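Local coordinates for protein kallistatin (Homo sapiens, PDB 6F4V) that inhibits tissue kallikrein as a secreted serpin, forming an equimolar, heat- and SDS-stable complex with the enzyme and being cleaved at its reactive site, at residues Tyr40-Leu45 with Asn111-Val116; Ile55-Gly58 with Asn62-Glu65; Glu90-Ser95 with Lys141-Gly146; Asp294-Trp299 with Thr335-Lys340. All coordinates share one frame; numbering follows the deposited sequence. Where two conformers were deposited one is given.

Overall arrangement
All four contacts lie around the eight-stranded serpin sheet and its helices. Contacts 1 and 4 form one buried region, with centres about 15 Å apart. Y40 OH lies 3.4 Å from F337 CD2. Contact 2 is about 16 Å from contact 1, centre to centre. Y40 O and S44 CA touch I55, S44 OG touches L56 CD2, and I55 also touches L295 of contact 4. Contact 3 is more remote, about 29 Å from contact 2 between centres, but M42 SD reaches S95 CB at 3.7 Å. Strand 328-340 of contact 4 lies between strands 159-172 and 312-324, consistent with an inserted, cleaved reactive loop. The E90 side chain of contact 3 is about 13 Å from the bound sodium.

Contact 1 (Tyr40-Leu45 with Asn111-Val116); sequences YAMLSL and NDTMAV
M42 of helix 33-44 and L45 just beyond S44 meet D112 and T113 of helix 107-117. The backbones come close, with CA atoms of M42 and T113 6.4 Å apart. The apolar part centres on the T113 methyl. Its CG2 touches M42 CG at 3.8 Å and L45 CD1 at 3.9 Å, so it lies against both residues. The M42 and T113 side chains cross at about a right angle. With chi1 at 63°, T113 turns OG1 back between its own N and carbonyl carbon, where it bonds to L110 O one turn earlier. This leaves the methyl to face the other helix. L45 straddles the D112 methylene, with CD1 at 3.9 Å and CD2 at 4.0 Å from D112 CB. The polar part is a water bridge. One water donates to L45 O at 2.8 Å and to D112 OD2 at 3.0 Å. It ties the L45 carbonyl to a carboxylate of the other segment. The contact is a buried helix-helix seam. Y117 and F109 of helix 107-117 extend it, H72 of helix 68-83 lies against L45, and M42 also packs on L163 of strand 159-172.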
loop_
_atom_site.group_PDB
_atom_site.type_symbol
_atom_site.label_atom_id
_atom_site.label_comp_id
_atom_site.label_asym_id
_atom_site.label_seq_id
_atom_site.Cartn_x
_atom_site.Cartn_y
_atom_site.Cartn_z
ATOM N N TYR A 40 6.619 8.685 4.582
ATOM C CA TYR A 40 7.961 9.207 4.312
ATOM C C TYR A 40 7.956 10.651 3.821
ATOM O O TYR A 40 8.826 11.434 4.196
ATOM C CB TYR A 40 8.722 8.244 3.408
ATOM C CG TYR A 40 9.269 7.063 4.186
ATOM C CD1 TYR A 40 8.433 6.086 4.736
ATOM C CD2 TYR A 40 10.627 6.940 4.425
ATOM C CE1 TYR A 40 8.938 5.021 5.466
ATOM C CE2 TYR A 40 11.137 5.867 5.127
ATOM C CZ TYR A 40 10.307 4.924 5.661
ATOM O OH TYR A 40 10.870 3.907 6.382
ATOM N N ALA A 41 6.939 11.035 3.048
ATOM C CA ALA A 41 6.796 12.443 2.684
ATOM C C ALA A 41 6.533 13.311 3.931
ATOM O O ALA A 41 7.167 14.381 4.118
ATOM C CB ALA A 41 5.706 12.614 1.655
ATOM N N MET A 42 5.697 12.819 4.829
ATOM C CA MET A 42 5.491 13.530 6.093
ATOM C C MET A 42 6.785 13.664 6.929
ATOM O O MET A 42 7.093 14.760 7.424
ATOM C CB MET A 42 4.402 12.851 6.908
ATOM C CG MET A 42 4.047 13.619 8.181
ATOM S SD MET A 42 2.606 12.881 8.976
ATOM C CE MET A 42 3.236 11.471 9.703
ATOM N N LEU A 43 7.515 12.557 7.076
ATOM C CA LEU A 43 8.810 12.543 7.754
ATOM C C LEU A 43 9.762 13.592 7.199
ATOM O O LEU A 43 10.487 14.244 7.986
ATOM C CB LEU A 43 9.458 11.158 7.637
ATOM C CG LEU A 43 10.855 11.002 8.239
ATOM C CD1 LEU A 43 10.826 11.135 9.743
ATOM C CD2 LEU A 43 11.417 9.662 7.840
ATOM N N SER A 44 9.764 13.753 5.866
ATOM C CA SER A 44 10.660 14.672 5.205
ATOM C C SER A 44 10.445 16.100 5.629
ATOM O O SER A 44 11.355 16.893 5.470
ATOM C CB SER A 44 10.605 14.584 3.672
ATOM O OG SER A 44 9.485 15.262 3.121
ATOM N N LEU A 45 9.260 16.459 6.104
ATOM C CA LEU A 45 9.053 17.822 6.672
ATOM C C LEU A 45 10.007 18.141 7.814
ATOM O O LEU A 45 10.296 19.310 8.033
ATOM C CB LEU A 45 7.628 17.993 7.209
ATOM C CG LEU A 45 6.518 17.988 6.166
ATOM C CD1 LEU A 45 5.194 17.736 6.854
ATOM C CD2 LEU A 45 6.508 19.284 5.377
ATOM N N ASN A 111 3.396 21.951 13.208
ATOM C CA ASN A 111 2.387 22.703 12.453
ATOM C C ASN A 111 2.212 22.157 11.007
ATOM O O ASN A 111 1.088 21.942 10.558
ATOM C CB ASN A 111 2.762 24.189 12.419
ATOM C CG ASN A 111 1.683 25.053 11.780
ATOM O OD1 ASN A 111 0.494 24.834 12.019
ATOM N ND2 ASN A 111 2.090 26.052 10.981
ATOM N N ASP A 112 3.329 21.952 10.311
ATOM C CA ASP A 112 3.331 21.411 8.933
ATOM C C ASP A 112 2.689 20.015 8.873
ATOM O O ASP A 112 1.868 19.750 7.986
ATOM C CB ASP A 112 4.757 21.332 8.346
ATOM C CG ASP A 112 5.388 22.705 8.027
ATOM O OD1 ASP A 112 4.721 23.742 8.072
ATOM O OD2 ASP A 112 6.603 22.717 7.720
ATOM N N THR A 113 3.029 19.123 9.814
ATOM C CA THR A 113 2.436 17.777 9.791
ATOM C C THR A 113 0.922 17.799 10.032
ATOM O O THR A 113 0.167 17.015 9.436
ATOM C CB THR A 113 3.071 16.784 10.787
ATOM O OG1 THR A 113 2.872 17.235 12.137
ATOM C CG2 THR A 113 4.553 16.599 10.491
ATOM N N MET A 114 0.480 18.688 10.912
ATOM C CA MET A 114 -0.949 18.850 11.150
ATOM C C MET A 114 -1.647 19.490 9.939
ATOM O O MET A 114 -2.683 19.023 9.522
ATOM C CB MET A 114 -1.183 19.681 12.414
ATOM C CG MET A 114 -0.942 18.884 13.682
ATOM S SD MET A 114 -1.176 19.852 15.199
ATOM C CE MET A 114 0.409 20.628 15.327
ATOM N N ALA A 115 -1.069 20.549 9.384
ATOM C CA ALA A 115 -1.673 21.251 8.238
ATOM C C ALA A 115 -1.777 20.343 6.993
ATOM O O ALA A 115 -2.825 20.275 6.357
ATOM C CB ALA A 115 -0.880 22.515 7.927
ATOM N N VAL A 116 -0.708 19.607 6.673
ATOM C CA VAL A 116 -0.672 18.840 5.419
ATOM C C VAL A 116 -1.200 17.424 5.575
ATOM O O VAL A 116 -1.945 16.940 4.718
ATOM C CB VAL A 116 0.760 18.827 4.825
ATOM C CG1 VAL A 116 0.858 17.966 3.576
ATOM C CG2 VAL A 116 1.169 20.236 4.473
HETATM O O HOH W 1 8.887 21.401 9.175
#

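Contact 2 (Ile55-Gly58 with Asn62-Glu65); sequences ILEG and NLTE
L63 comes back against the last turn of helix 49-58, over L56 and E57, from a loop that is neither helix nor strand. The closest CA atoms are those of E57 and N62, 6.5 Å apart. Within 62-65 an Asx turn shapes the loop: N62 OD1 accepts from T64 N at 2.9 Å. The donor is tilted 19° from the amide carbonyl plane. E65 N adds a backbone bond to N62 O at 3.1 Å. Among the side chains, L63 does the touching with its two methyls. CD2 lies against L56 CB at 4.3 Å, a loose apolar contact. CD1 lies beside the outer part of E57, 4.1 Å from CG and 4.0 Å from OE2. The E57 chain is extended beyond CG, which carries the carboxylate over to the loop. A water donates to E57 OE2 at 2.8 Å and accepts from L63 N at 2.9 Å. L56 also packs on S44, E68 and V71. The chemistry is thus mixed. One methyl lies on buried L56, the other beside the exposed E57. The carboxylate reaches the loop backbone through solvent, so the join rests on modest packing and one water rather than on direct polar bonds.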
loop_
_atom_site.group_PDB
_atom_site.type_symbol
_atom_site.label_atom_id
_atom_site.label_comp_id
_atom_site.label_asym_id
_atom_site.label_seq_id
_atom_site.Cartn_x
_atom_site.Cartn_y
_atom_site.Cartn_z
ATOM N N ILE A 55 14.972 11.995 0.457
ATOM C CA ILE A 55 13.775 11.182 0.783
ATOM C C ILE A 55 12.776 11.333 -0.363
ATOM O O ILE A 55 12.231 10.329 -0.861
ATOM C CB ILE A 55 13.120 11.605 2.107
ATOM C CG1 ILE A 55 13.986 11.230 3.306
ATOM C CG2 ILE A 55 11.732 10.976 2.258
ATOM C CD1 ILE A 55 13.573 12.023 4.554
ATOM N N LEU A 56 12.565 12.579 -0.803
ATOM C CA LEU A 56 11.596 12.841 -1.874
ATOM C C LEU A 56 12.024 12.206 -3.174
ATOM O O LEU A 56 11.188 11.653 -3.871
ATOM C CB LEU A 56 11.338 14.326 -2.059
ATOM C CG LEU A 56 10.691 14.986 -0.836
ATOM C CD1 LEU A 56 10.442 16.458 -1.112
ATOM C CD2 LEU A 56 9.412 14.294 -0.435
ATOM N N GLU A 57 13.335 12.197 -3.463
ATOM C CA GLU A 57 13.834 11.514 -4.671
ATOM C C GLU A 57 13.671 10.003 -4.605
ATOM O O GLU A 57 13.300 9.406 -5.589
ATOM C CB GLU A 57 15.300 11.886 -4.982
ATOM C CG GLU A 57 15.334 13.293 -5.529
ATOM C CD GLU A 57 16.713 13.932 -5.576
ATOM O OE1 GLU A 57 17.646 13.428 -4.914
ATOM O OE2 GLU A 57 16.800 14.974 -6.259
ATOM N N GLY A 58 13.921 9.415 -3.440
ATOM C CA GLY A 58 13.682 8.000 -3.199
ATOM C C GLY A 58 12.222 7.598 -3.462
ATOM O O GLY A 58 11.945 6.493 -3.949
ATOM N N ASN A 62 10.557 14.155 -8.931
ATOM C CA ASN A 62 11.553 14.852 -9.740
ATOM C C ASN A 62 11.506 16.289 -9.282
ATOM O O ASN A 62 10.568 17.037 -9.599
ATOM C CB ASN A 62 11.250 14.713 -11.236
ATOM C CG ASN A 62 12.286 15.404 -12.106
ATOM O OD1 ASN A 62 12.986 16.318 -11.655
ATOM N ND2 ASN A 62 12.364 14.986 -13.374
ATOM N N LEU A 63 12.519 16.672 -8.520
ATOM C CA LEU A 63 12.560 17.986 -7.912
ATOM C C LEU A 63 13.042 19.086 -8.874
ATOM O O LEU A 63 13.153 20.212 -8.464
ATOM C CB LEU A 63 13.399 17.957 -6.635
ATOM C CG LEU A 63 12.920 16.936 -5.591
ATOM C CD1 LEU A 63 13.843 16.926 -4.389
ATOM C CD2 LEU A 63 11.479 17.222 -5.182
ATOM N N THR A 64 13.314 18.745 -10.132
ATOM C CA THR A 64 13.452 19.741 -11.209
ATOM C C THR A 64 12.096 20.148 -11.760
ATOM O O THR A 64 11.941 21.250 -12.256
ATOM C CB THR A 64 14.358 19.191 -12.341
ATOM O OG1 THR A 64 15.682 19.002 -11.816
ATOM C CG2 THR A 64 14.449 20.158 -13.492
ATOM N N GLU A 65 11.120 19.242 -11.689
ATOM C CA GLU A 65 9.768 19.472 -12.191
ATOM C C GLU A 65 8.798 19.898 -11.096
ATOM O O GLU A 65 7.913 20.705 -11.357
ATOM C CB GLU A 65 9.243 18.227 -12.884
ATOM C CG GLU A 65 10.051 17.913 -14.132
ATOM C CD GLU A 65 9.594 16.676 -14.869
ATOM O OE1 GLU A 65 8.728 15.922 -14.348
ATOM O OE2 GLU A 65 10.126 16.456 -15.986
HETATM O O HOH W 2 15.091 15.307 -8.434
#

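Contact 3 (Glu90-Ser95 with Lys141-Gly146); sequences ETRVGS and KKETRG
E90 and R92 of strand 89-100 interlock with E143 and R145 at the end of helix 129-143 in a four-residue salt-bridge network. The tight part is E90 OE2. R145 grips it side-on, NH2 at 2.6 Å and NE at 3.0 Å, with E90 OE2 within 8° of the R145 guanidinium plane. R92 NE reaches the same oxygen at 2.9 Å along a nearly straight bond (171°). R92 NE takes the anti lone pair and R145 NE the syn one. Two arginines therefore share one oxygen, and R92 NH2 lies over a face of the R145 guanidinium. R92 also holds E143 O end-on, with NH1 at 3.0 Å and NH2 at 2.9 Å. That carbonyl is at the helix C-terminus, so the positive charge probably suits the helix end. The looser side is the E143 carboxylate, whose OE1 meets R92 NH1 at 3.1 Å. R145 is solvent-exposed, although its NE and NH2 are held. It is the C-prime residue of a Schellman motif, with G146 N bonded to K141 O and R145 N to K142 O. The network joins the helix end to the sheet surface. Y168 of strand 159-172 packs on E90 and R92, Y166 on E143, and N83 of helix 68-83 on R92.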
loop_
_atom_site.group_PDB
_atom_site.type_symbol
_atom_site.label_atom_id
_atom_site.label_comp_id
_atom_site.label_asym_id
_atom_site.label_seq_id
_atom_site.Cartn_x
_atom_site.Cartn_y
_atom_site.Cartn_z
ATOM N N GLU A 90 -15.642 2.819 1.809
ATOM C CA GLU A 90 -14.998 3.481 2.934
ATOM C C GLU A 90 -13.497 3.513 2.648
ATOM O O GLU A 90 -12.889 2.472 2.371
ATOM C CB GLU A 90 -15.281 2.718 4.236
ATOM C CG GLU A 90 -14.675 3.373 5.481
ATOM C CD GLU A 90 -14.800 2.532 6.741
ATOM O OE1 GLU A 90 -15.535 1.534 6.744
ATOM O OE2 GLU A 90 -14.185 2.882 7.772
ATOM N N THR A 91 -12.937 4.717 2.627
ATOM C CA THR A 91 -11.511 4.888 2.655
ATOM C C THR A 91 -11.201 5.905 3.746
ATOM O O THR A 91 -11.849 6.972 3.832
ATOM C CB THR A 91 -10.957 5.323 1.290
ATOM O OG1 THR A 91 -11.385 4.392 0.296
ATOM C CG2 THR A 91 -9.454 5.356 1.312
ATOM N N ARG A 92 -10.256 5.547 4.616
ATOM C CA ARG A 92 -9.763 6.461 5.632
ATOM C C ARG A 92 -8.268 6.360 5.650
ATOM O O ARG A 92 -7.726 5.240 5.678
ATOM C CB ARG A 92 -10.295 6.130 7.022
ATOM C CG ARG A 92 -11.738 6.554 7.225
ATOM C CD ARG A 92 -12.285 6.180 8.583
ATOM N NE ARG A 92 -12.221 4.738 8.823
ATOM C CZ ARG A 92 -11.281 4.110 9.540
ATOM N NH1 ARG A 92 -10.283 4.765 10.130
ATOM N NH2 ARG A 92 -11.337 2.783 9.662
ATOM N N VAL A 93 -7.627 7.516 5.625
ATOM C CA VAL A 93 -6.180 7.626 5.751
ATOM C C VAL A 93 -5.904 8.675 6.809
ATOM O O VAL A 93 -6.519 9.736 6.807
ATOM C CB VAL A 93 -5.511 7.993 4.444
ATOM C CG1 VAL A 93 -3.996 8.071 4.636
ATOM C CG2 VAL A 93 -5.854 6.977 3.360
ATOM N N GLY A 94 -5.037 8.349 7.753
ATOM C CA GLY A 94 -4.700 9.260 8.833
ATOM C C GLY A 94 -3.257 9.071 9.256
ATOM O O GLY A 94 -2.613 8.080 8.886
ATOM N N SER A 95 -2.773 10.029 10.034
ATOM C CA SER A 95 -1.390 10.098 10.462
ATOM C C SER A 95 -1.356 10.485 11.919
ATOM O O SER A 95 -2.272 11.142 12.404
ATOM C CB SER A 95 -0.660 11.173 9.660
ATOM O OG SER A 95 -0.566 10.788 8.283
ATOM N N LYS A 141 -4.444 -0.395 15.436
ATOM C CA LYS A 141 -5.440 -1.472 15.401
ATOM C C LYS A 141 -6.861 -0.911 15.341
ATOM O O LYS A 141 -7.678 -1.365 14.535
ATOM C CB LYS A 141 -5.279 -2.374 16.630
ATOM C CG LYS A 141 -6.120 -3.633 16.647
ATOM C CD LYS A 141 -6.030 -4.296 18.019
ATOM C CE LYS A 141 -6.437 -5.759 17.973
ATOM N NZ LYS A 141 -7.730 -5.987 17.256
ATOM N N LYS A 142 -7.135 0.092 16.179
ATOM C CA LYS A 142 -8.457 0.703 16.210
ATOM C C LYS A 142 -8.772 1.368 14.858
ATOM O O LYS A 142 -9.835 1.164 14.279
ATOM C CB LYS A 142 -8.518 1.723 17.335
ATOM C CG LYS A 142 -9.801 2.513 17.424
ATOM C CD LYS A 142 -9.835 3.287 18.733
ATOM C CE LYS A 142 -10.939 4.326 18.726
ATOM N NZ LYS A 142 -12.253 3.717 18.387
ATOM N N GLU A 143 -7.814 2.134 14.353
ATOM C CA GLU A 143 -7.989 2.829 13.084
ATOM C C GLU A 143 -8.128 1.934 11.866
ATOM O O GLU A 143 -8.721 2.344 10.859
ATOM C CB GLU A 143 -6.858 3.833 12.874
ATOM C CG GLU A 143 -6.902 4.991 13.847
ATOM C CD GLU A 143 -8.128 5.895 13.700
ATOM O OE1 GLU A 143 -8.908 5.791 12.731
ATOM O OE2 GLU A 143 -8.289 6.744 14.582
ATOM N N THR A 144 -7.605 0.716 11.955
ATOM C CA THR A 144 -7.718 -0.264 10.884
ATOM C C THR A 144 -8.813 -1.307 11.111
ATOM O O THR A 144 -8.822 -2.344 10.460
ATOM C CB THR A 144 -6.347 -0.922 10.594
ATOM O OG1 THR A 144 -5.804 -1.518 11.778
ATOM C CG2 THR A 144 -5.390 0.133 10.089
ATOM N N ARG A 145 -9.780 -0.983 11.982
ATOM C CA ARG A 145 -10.890 -1.906 12.330
ATOM C C ARG A 145 -10.410 -3.302 12.667
ATOM O O ARG A 145 -10.957 -4.303 12.185
ATOM C CB ARG A 145 -11.928 -1.942 11.224
ATOM C CG ARG A 145 -12.468 -0.565 10.887
ATOM C CD ARG A 145 -13.876 -0.635 10.296
ATOM N NE ARG A 145 -14.319 0.706 9.888
ATOM C CZ ARG A 145 -14.917 1.602 10.680
ATOM N NH1 ARG A 145 -15.184 1.339 11.969
ATOM N NH2 ARG A 145 -15.259 2.785 10.176
ATOM N N GLY A 146 -9.330 -3.349 13.446
ATOM C CA GLY A 146 -8.774 -4.588 13.931
ATOM C C GLY A 146 -7.810 -5.329 13.038
ATOM O O GLY A 146 -7.255 -6.344 13.454
#

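Contact 4 (Asp294-Trp299 with Thr335-Lys340); sequences DLFSKW and TSFAIK
F337, on strand 328-340, points its ring at L295 and F296 of the loop 294-299. The three side chains make the whole contact. F337 CE2 touches F296 CZ at 3.7 Å, and F296 CE1 is equally near. F296 CZ comes to the edge of the F337 ring, near its plane. The two ring planes are 45° apart with centroids at 5.8 Å, an oblique pair. L295 comes from the opposite direction to F337, and its CD2 lies 3.8 Å from both CE2 and CZ of the F337 ring, so the tip of the phenyl group meets both loop residues. With chi1 near -165°, the F337 ring swings off the strand toward the loop, CG lying beside the carbonyl carbon. Further along the strand, I339 CD1 sits at the ring edge, in its plane. On the loop side, a type I turn from D294 to S297 presents L295 and F296 together. D294 O receives S297 N at 3.0 Å and S297 OG at 2.7 Å. W299 N then bonds to S297 OG at 3.0 Å, an ST turn. D294 OD2 is bonded to S51 OG, which ties the turn to helix 49-58. Y40 of helix 33-44 packs on L295, F296 and F337, and L43 also lies on F337. On the sheet side F337 pairs by backbone bonds with L163. The contact itself is purely apolar, so its shape comes from ring and methyl packing, while the polar bonds lie within the turn that supplies the two loop residues.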
loop_
_atom_site.group_PDB
_atom_site.type_symbol
_atom_site.label_atom_id
_atom_site.label_comp_id
_atom_site.label_asym_id
_atom_site.label_seq_id
_atom_site.Cartn_x
_atom_site.Cartn_y
_atom_site.Cartn_z
ATOM N N ASP A 294 20.795 7.569 2.569
ATOM C CA ASP A 294 21.055 8.722 3.440
ATOM C C ASP A 294 20.220 8.667 4.704
ATOM O O ASP A 294 20.752 8.801 5.813
ATOM C CB ASP A 294 20.840 10.063 2.747
ATOM C CG ASP A 294 21.029 11.246 3.702
ATOM O OD1 ASP A 294 22.208 11.573 3.955
ATOM O OD2 ASP A 294 20.015 11.814 4.207
ATOM N N LEU A 295 18.912 8.470 4.546
ATOM C CA LEU A 295 18.005 8.518 5.689
ATOM C C LEU A 295 18.360 7.524 6.790
ATOM O O LEU A 295 18.220 7.829 8.001
ATOM C CB LEU A 295 16.534 8.310 5.232
ATOM C CG LEU A 295 15.498 8.218 6.345
ATOM C CD1 LEU A 295 15.491 9.504 7.162
ATOM C CD2 LEU A 295 14.091 7.965 5.808
ATOM N N PHE A 296 18.784 6.340 6.385
ATOM C CA PHE A 296 19.123 5.263 7.328
ATOM C C PHE A 296 20.601 5.216 7.709
ATOM O O PHE A 296 21.046 4.230 8.292
ATOM C CB PHE A 296 18.643 3.932 6.766
ATOM C CG PHE A 296 17.144 3.855 6.711
ATOM C CD1 PHE A 296 16.421 3.706 7.885
ATOM C CD2 PHE A 296 16.464 4.021 5.523
ATOM C CE1 PHE A 296 15.020 3.703 7.861
ATOM C CE2 PHE A 296 15.075 3.963 5.489
ATOM C CZ PHE A 296 14.361 3.801 6.659
ATOM N N SER A 297 21.329 6.291 7.443
ATOM C CA SER A 297 22.758 6.367 7.753
ATOM C C SER A 297 22.999 7.281 8.924
ATOM O O SER A 297 22.119 8.023 9.359
ATOM C CB SER A 297 23.524 6.894 6.538
ATOM O OG SER A 297 23.333 8.296 6.401
ATOM N N LYS A 298 24.246 7.256 9.400
ATOM C CA LYS A 298 24.711 8.172 10.402
ATOM C C LYS A 298 24.713 9.648 9.940
ATOM O O LYS A 298 24.911 10.564 10.772
ATOM C CB LYS A 298 26.128 7.738 10.836
ATOM C CG LYS A 298 27.224 7.997 9.810
ATOM C CD LYS A 298 28.581 7.460 10.270
ATOM C CE LYS A 298 28.719 5.981 10.161
ATOM N NZ LYS A 298 28.805 5.566 8.747
ATOM N N TRP A 299 24.528 9.894 8.635
ATOM C CA TRP A 299 24.610 11.227 8.064
ATOM C C TRP A 299 23.287 11.980 7.904
ATOM O O TRP A 299 23.299 13.152 7.563
ATOM C CB TRP A 299 25.316 11.162 6.712
ATOM C CG TRP A 299 26.602 10.439 6.813
ATOM C CD1 TRP A 299 26.877 9.196 6.362
ATOM C CD2 TRP A 299 27.788 10.908 7.469
ATOM N NE1 TRP A 299 28.189 8.870 6.664
ATOM C CE2 TRP A 299 28.757 9.899 7.356
ATOM C CE3 TRP A 299 28.111 12.082 8.149
ATOM C CZ2 TRP A 299 30.052 10.034 7.881
ATOM C CZ3 TRP A 299 29.435 12.205 8.685
ATOM C CH2 TRP A 299 30.346 11.205 8.537
ATOM N N THR A 335 2.118 2.161 8.477
ATOM C CA THR A 335 3.566 2.362 8.409
ATOM C C THR A 335 3.989 3.112 9.645
ATOM O O THR A 335 3.338 4.081 10.026
ATOM C CB THR A 335 3.926 3.229 7.172
ATOM O OG1 THR A 335 3.445 2.594 5.994
ATOM C CG2 THR A 335 5.427 3.453 7.054
ATOM N N SER A 336 5.067 2.654 10.276
ATOM C CA SER A 336 5.692 3.365 11.379
ATOM C C SER A 336 7.100 3.833 10.995
ATOM O O SER A 336 7.762 3.223 10.140
ATOM C CB SER A 336 5.776 2.473 12.611
ATOM O OG SER A 336 6.726 1.452 12.439
ATOM N N PHE A 337 7.550 4.890 11.659
ATOM C CA PHE A 337 8.936 5.341 11.553
ATOM C C PHE A 337 9.373 5.916 12.892
ATOM O O PHE A 337 8.825 6.921 13.319
ATOM C CB PHE A 337 9.096 6.397 10.470
ATOM C CG PHE A 337 10.521 6.637 10.086
ATOM C CD1 PHE A 337 11.354 7.465 10.830
ATOM C CD2 PHE A 337 11.050 5.986 9.011
ATOM C CE1 PHE A 337 12.688 7.629 10.441
ATOM C CE2 PHE A 337 12.361 6.162 8.632
ATOM C CZ PHE A 337 13.181 6.969 9.349
ATOM N N ALA A 338 10.378 5.294 13.510
ATOM C CA ALA A 338 10.866 5.679 14.820
ATOM C C ALA A 338 12.175 6.450 14.670
ATOM O O ALA A 338 13.010 6.139 13.802
ATOM C CB ALA A 338 11.047 4.443 15.690
ATOM N N ILE A 339 12.321 7.481 15.514
ATOM C CA ILE A 339 13.461 8.383 15.512
ATOM C C ILE A 339 14.084 8.292 16.889
ATOM O O ILE A 339 13.365 8.385 17.887
ATOM C CB ILE A 339 13.020 9.846 15.330
ATOM C CG1 ILE A 339 12.202 10.041 14.070
ATOM C CG2 ILE A 339 14.212 10.798 15.342
ATOM C CD1 ILE A 339 12.992 9.859 12.818
ATOM N N LYS A 340 15.404 8.115 16.943
ATOM C CA LYS A 340 16.120 8.017 18.224
ATOM C C LYS A 340 17.209 9.082 18.310
ATOM O O LYS A 340 17.473 9.796 17.348
ATOM C CB LYS A 340 16.722 6.619 18.384
ATOM C CG LYS A 340 17.819 6.305 17.385
ATOM C CD LYS A 340 18.313 4.888 17.521
ATOM C CE LYS A 340 19.607 4.713 16.727
ATOM N NZ LYS A 340 19.702 3.374 16.113
#